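Local atomic coordinates of uncharacterized protein (Eubacterium rectale, PDB entry 5COZ), a protein that is of unknown function but resembles YycH-type regulatory proteins and is probably a lipoprotein made with a signal peptide. Residues 81-86 with 118-123; 173-178 with 251-256. One frame throughout, in Å; residues are numbered along the deposited sequence. Where two conformers were deposited one is given.

Contact 1 of 2, residues 81-86 with 118-123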
# COMPACT_ATOMS: atom_id res chain seq x y z
N GLU A 81 -8.83 19.39 10.83
CA GLU A 81 -9.65 19.13 12.02
C GLU A 81 -9.96 17.65 12.15
O GLU A 81 -9.96 17.16 13.27
CB GLU A 81 -10.95 19.93 11.99
CG GLU A 81 -10.72 21.43 12.09
CD GLU A 81 -11.98 22.13 12.57
OE1 GLU A 81 -12.45 21.83 13.70
OE2 GLU A 81 -12.51 22.96 11.80
N LYS A 82 -10.18 16.95 11.02
CA LYS A 82 -10.44 15.51 11.08
C LYS A 82 -9.20 14.78 11.58
O LYS A 82 -9.31 13.91 12.44
CB LYS A 82 -10.86 14.97 9.73
CG LYS A 82 -12.21 15.51 9.28
CD LYS A 82 -12.48 15.07 7.85
CE LYS A 82 -13.83 15.48 7.33
NZ LYS A 82 -13.86 16.92 6.96
N LEU A 83 -8.00 15.19 11.11
CA LEU A 83 -6.76 14.58 11.59
C LEU A 83 -6.50 14.89 13.05
O LEU A 83 -6.02 14.02 13.78
CB LEU A 83 -5.57 15.03 10.75
CG LEU A 83 -5.60 14.59 9.29
CD1 LEU A 83 -4.53 15.29 8.50
CD2 LEU A 83 -5.45 13.06 9.17
N ALA A 84 -6.80 16.14 13.50
CA ALA A 84 -6.63 16.53 14.89
C ALA A 84 -7.56 15.71 15.80
O ALA A 84 -7.13 15.34 16.89
CB ALA A 84 -6.91 18.03 15.06
N LYS A 85 -8.80 15.41 15.34
CA LYS A 85 -9.74 14.58 16.13
C LYS A 85 -9.13 13.17 16.31
O LYS A 85 -9.08 12.63 17.42
CB LYS A 85 -11.11 14.51 15.43
CG LYS A 85 -12.16 13.73 16.23
CD LYS A 85 -13.31 13.27 15.34
CE LYS A 85 -14.31 12.38 16.04
NZ LYS A 85 -13.79 11.01 16.27
N ALA A 86 -8.61 12.61 15.20
CA ALA A 86 -8.03 11.26 15.21
C ALA A 86 -6.88 11.11 16.22
O ALA A 86 -6.88 10.15 16.99
CB ALA A 86 -7.54 10.92 13.82
N ILE A 118 0.67 17.82 12.78
CA ILE A 118 -0.08 17.61 11.56
C ILE A 118 0.64 18.34 10.44
O ILE A 118 1.04 19.49 10.63
CB ILE A 118 -1.56 18.04 11.68
CG1 ILE A 118 -2.29 17.25 12.79
CG2 ILE A 118 -2.29 17.94 10.31
CD1 ILE A 118 -3.67 17.82 13.09
N ALA A 119 0.83 17.70 9.28
CA ALA A 119 1.44 18.35 8.14
C ALA A 119 0.62 18.02 6.93
O ALA A 119 0.39 16.84 6.67
CB ALA A 119 2.88 17.86 7.95
N ILE A 120 0.19 19.04 6.18
CA ILE A 120 -0.60 18.80 4.99
C ILE A 120 0.07 19.49 3.80
O ILE A 120 0.35 20.69 3.88
CB ILE A 120 -2.08 19.24 5.15
CG1 ILE A 120 -2.72 18.53 6.36
CG2 ILE A 120 -2.87 18.97 3.85
CD1 ILE A 120 -4.11 19.10 6.72
N ARG A 121 0.33 18.73 2.73
CA ARG A 121 0.92 19.22 1.49
C ARG A 121 -0.09 19.00 0.35
O ARG A 121 -1.20 18.51 0.60
CB ARG A 121 2.24 18.45 1.19
CG ARG A 121 3.43 18.77 2.07
CD ARG A 121 4.64 17.92 1.70
NE ARG A 121 5.27 18.35 0.45
CZ ARG A 121 5.10 17.77 -0.73
NH1 ARG A 121 4.31 16.70 -0.85
NH2 ARG A 121 5.72 18.24 -1.81
N ASN A 122 0.31 19.23 -0.91
CA ASN A 122 -0.64 19.02 -2.00
C ASN A 122 -1.07 17.55 -2.17
O ASN A 122 -2.24 17.30 -2.46
CB ASN A 122 -0.06 19.54 -3.34
CG ASN A 122 1.30 18.97 -3.68
OD1 ASN A 122 2.25 19.06 -2.91
ND2 ASN A 122 1.42 18.36 -4.85
N ASP A 123 -0.15 16.58 -1.95
CA ASP A 123 -0.47 15.19 -2.22
C ASP A 123 -0.16 14.26 -1.06
O ASP A 123 0.03 13.06 -1.27
CB ASP A 123 0.32 14.71 -3.46
CG ASP A 123 1.83 14.73 -3.27
OD1 ASP A 123 2.31 15.36 -2.30
OD2 ASP A 123 2.54 14.14 -4.12
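L83 and I118 bring the two backbones closest, with CA of L83 7.3 Å from CA of I118, while the axes of helix 81-86 and strand 118-120 approach to 9.6 Å and run nearly antiparallel at 153°. This is helix-on-sheet packing: helix 73-87 packs against one face of an antiparallel sheet, and I118 and I120 point at it while A119 between them points away. I118 and L83 share the contact about equally, and I118 reaches it with two branches. Its CG1 lies anti to the carbonyl carbon (chi1 -61°), and with the second torsion extended CD1 reaches the helix backbone, 3.6 Å from N of A84. The same methyl lies 3.8 Å from CB of A84; the small alanine lets I118 come in beside the helix backbone. The other branch, CG2 of I118, meets CD1 of L83 at 3.9 Å, the two side chains passing at a slant. L83 also carries CD1 to CD1 of I120, a looser 4.2 Å. All four residues are buried, no hydrogen bond joins the segments, and L83 reaches A125 and A127 on strand 125-128. Further along the segment, R121 and D123 form a salt bridge, NH1 of R121 to OD1 of D123 at 2.8 Å, whose hydrogen bond is weak at an N-H...O angle of 121°.

Contact 2 of 2, residues 173-178 with 251-256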
# COMPACT_ATOMS: atom_id res chain seq x y z
N VAL A 173 -11.61 1.56 10.34
CA VAL A 173 -12.69 1.66 9.34
C VAL A 173 -13.50 2.95 9.60
O VAL A 173 -13.80 3.70 8.67
CB VAL A 173 -13.55 0.37 9.38
CG1 VAL A 173 -14.89 0.56 8.66
CG2 VAL A 173 -12.78 -0.81 8.77
N LYS A 174 -13.80 3.21 10.88
CA LYS A 174 -14.54 4.41 11.29
C LYS A 174 -13.73 5.68 10.93
O LYS A 174 -14.30 6.64 10.42
CB LYS A 174 -14.84 4.35 12.80
CG LYS A 174 -15.55 5.57 13.38
CD LYS A 174 -15.51 5.48 14.91
CE LYS A 174 -16.03 6.72 15.60
NZ LYS A 174 -17.51 6.75 15.64
N THR A 175 -12.39 5.63 11.10
CA THR A 175 -11.54 6.79 10.78
C THR A 175 -11.50 7.05 9.27
O THR A 175 -11.59 8.20 8.85
CB THR A 175 -10.13 6.58 11.36
OG1 THR A 175 -10.26 6.34 12.77
CG2 THR A 175 -9.22 7.79 11.14
N ALA A 176 -11.35 5.99 8.45
CA ALA A 176 -11.34 6.20 7.00
C ALA A 176 -12.68 6.79 6.55
O ALA A 176 -12.71 7.64 5.67
CB ALA A 176 -11.05 4.88 6.28
N LYS A 177 -13.80 6.35 7.18
CA LYS A 177 -15.13 6.87 6.84
C LYS A 177 -15.22 8.35 7.21
O LYS A 177 -15.69 9.14 6.39
CB LYS A 177 -16.21 6.06 7.56
CG LYS A 177 -17.64 6.44 7.18
CD LYS A 177 -18.63 5.59 7.98
CE LYS A 177 -20.06 6.07 7.86
NZ LYS A 177 -20.63 5.76 6.52
N GLU A 178 -14.75 8.73 8.41
CA GLU A 178 -14.71 10.14 8.85
C GLU A 178 -13.90 11.00 7.89
O GLU A 178 -14.24 12.15 7.64
CB GLU A 178 -14.04 10.28 10.22
CG GLU A 178 -14.76 9.69 11.40
CD GLU A 178 -13.98 9.70 12.71
OE1 GLU A 178 -12.73 9.83 12.68
OE2 GLU A 178 -14.63 9.56 13.77
N LYS A 251 -3.13 4.70 23.71
CA LYS A 251 -3.64 6.08 23.82
C LYS A 251 -4.60 6.43 22.67
O LYS A 251 -5.22 7.50 22.70
CB LYS A 251 -2.48 7.07 23.89
CG LYS A 251 -1.71 6.98 25.22
CD LYS A 251 -0.56 7.97 25.27
CE LYS A 251 0.67 7.38 25.92
NZ LYS A 251 1.80 8.35 25.92
N GLY A 252 -4.76 5.52 21.70
CA GLY A 252 -5.63 5.75 20.54
C GLY A 252 -4.80 5.88 19.27
O GLY A 252 -3.65 5.42 19.24
N ILE A 253 -5.36 6.50 18.22
CA ILE A 253 -4.66 6.69 16.96
C ILE A 253 -3.36 7.46 17.23
O ILE A 253 -3.39 8.47 17.92
CB ILE A 253 -5.55 7.43 15.91
CG1 ILE A 253 -6.93 6.72 15.71
CG2 ILE A 253 -4.82 7.69 14.57
CD1 ILE A 253 -6.90 5.35 15.11
N SER A 254 -2.24 6.98 16.70
CA SER A 254 -0.95 7.61 16.93
C SER A 254 -0.25 8.05 15.65
O SER A 254 0.75 8.75 15.72
CB SER A 254 -0.06 6.62 17.68
OG SER A 254 0.12 5.48 16.85
N PHE A 255 -0.74 7.62 14.48
CA PHE A 255 -0.09 7.91 13.20
C PHE A 255 -1.11 7.73 12.10
O PHE A 255 -1.80 6.71 12.07
CB PHE A 255 1.10 6.93 13.02
CG PHE A 255 1.95 7.15 11.80
CD1 PHE A 255 1.60 6.59 10.58
CD2 PHE A 255 3.14 7.86 11.89
CE1 PHE A 255 2.41 6.77 9.45
CE2 PHE A 255 3.96 8.02 10.76
CZ PHE A 255 3.60 7.45 9.56
N LEU A 256 -1.23 8.73 11.21
CA LEU A 256 -2.21 8.69 10.15
C LEU A 256 -1.56 9.32 8.94
O LEU A 256 -1.27 10.52 8.97
CB LEU A 256 -3.48 9.45 10.61
CG LEU A 256 -4.77 9.25 9.85
CD1 LEU A 256 -5.10 7.85 9.70
CD2 LEU A 256 -5.92 9.88 10.61
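T175 points from helix 165-178 at I253 and L256 of strand 252-258, one more case of a helix laid on the antiparallel sheet, though the backbones stay well apart: CA of T175 and CA of I253 are 9.2 Å from each other. The tight part is small and buried. T175 and L256 meet tip to tip, CG2 of T175 against CD2 of L256 at 3.9 Å. I253 adds a looser and doubtful touch, CD1 of I253 lying 4.2 Å from OG1 of T175 in one of the two conformers modelled for the isoleucine. The solvent side looks quite different: V173, K174 and K177 are exposed on the helix and K251 lies exposed just before the strand, none of them meeting the opposite segment. On another flank of the helix, V173 and A176 rest on M216 of strand 211-220. Between I253 and L256 the strand makes a classic beta bulge, S254 and F255 both facing A247. With chi1 of T175 at -56°, CG2 takes the position anti to the backbone N, and the hydroxyl turns back along its own helix: OG1 of T175 is satisfied without help from the strand, by a hydrogen bond with O of L171.

Contact 1 closes before contact 2 opens along the chain, and their centres lie 12 Å apart on the same side of the molecule. Both set a helix on the same antiparallel sheet: strand 125-128 sits between strands 116-120 and 252-258, pairing with each, so the two contacts are linked through the sheet. The apolar parts of the two contacts merge where CD2 of L83, on helix 73-87, comes 3.5 Å from CD2 of L256, on strand 252-258; A86 also touches L256. A salt bridge ties the helices together, NZ of K85 to OE2 of E178 at 3.0 Å. Helices 73-87 and 165-178 thus both sit against this sheet, linked by the salt bridge and by the shared residue L256, joining parts of the sequence far apart.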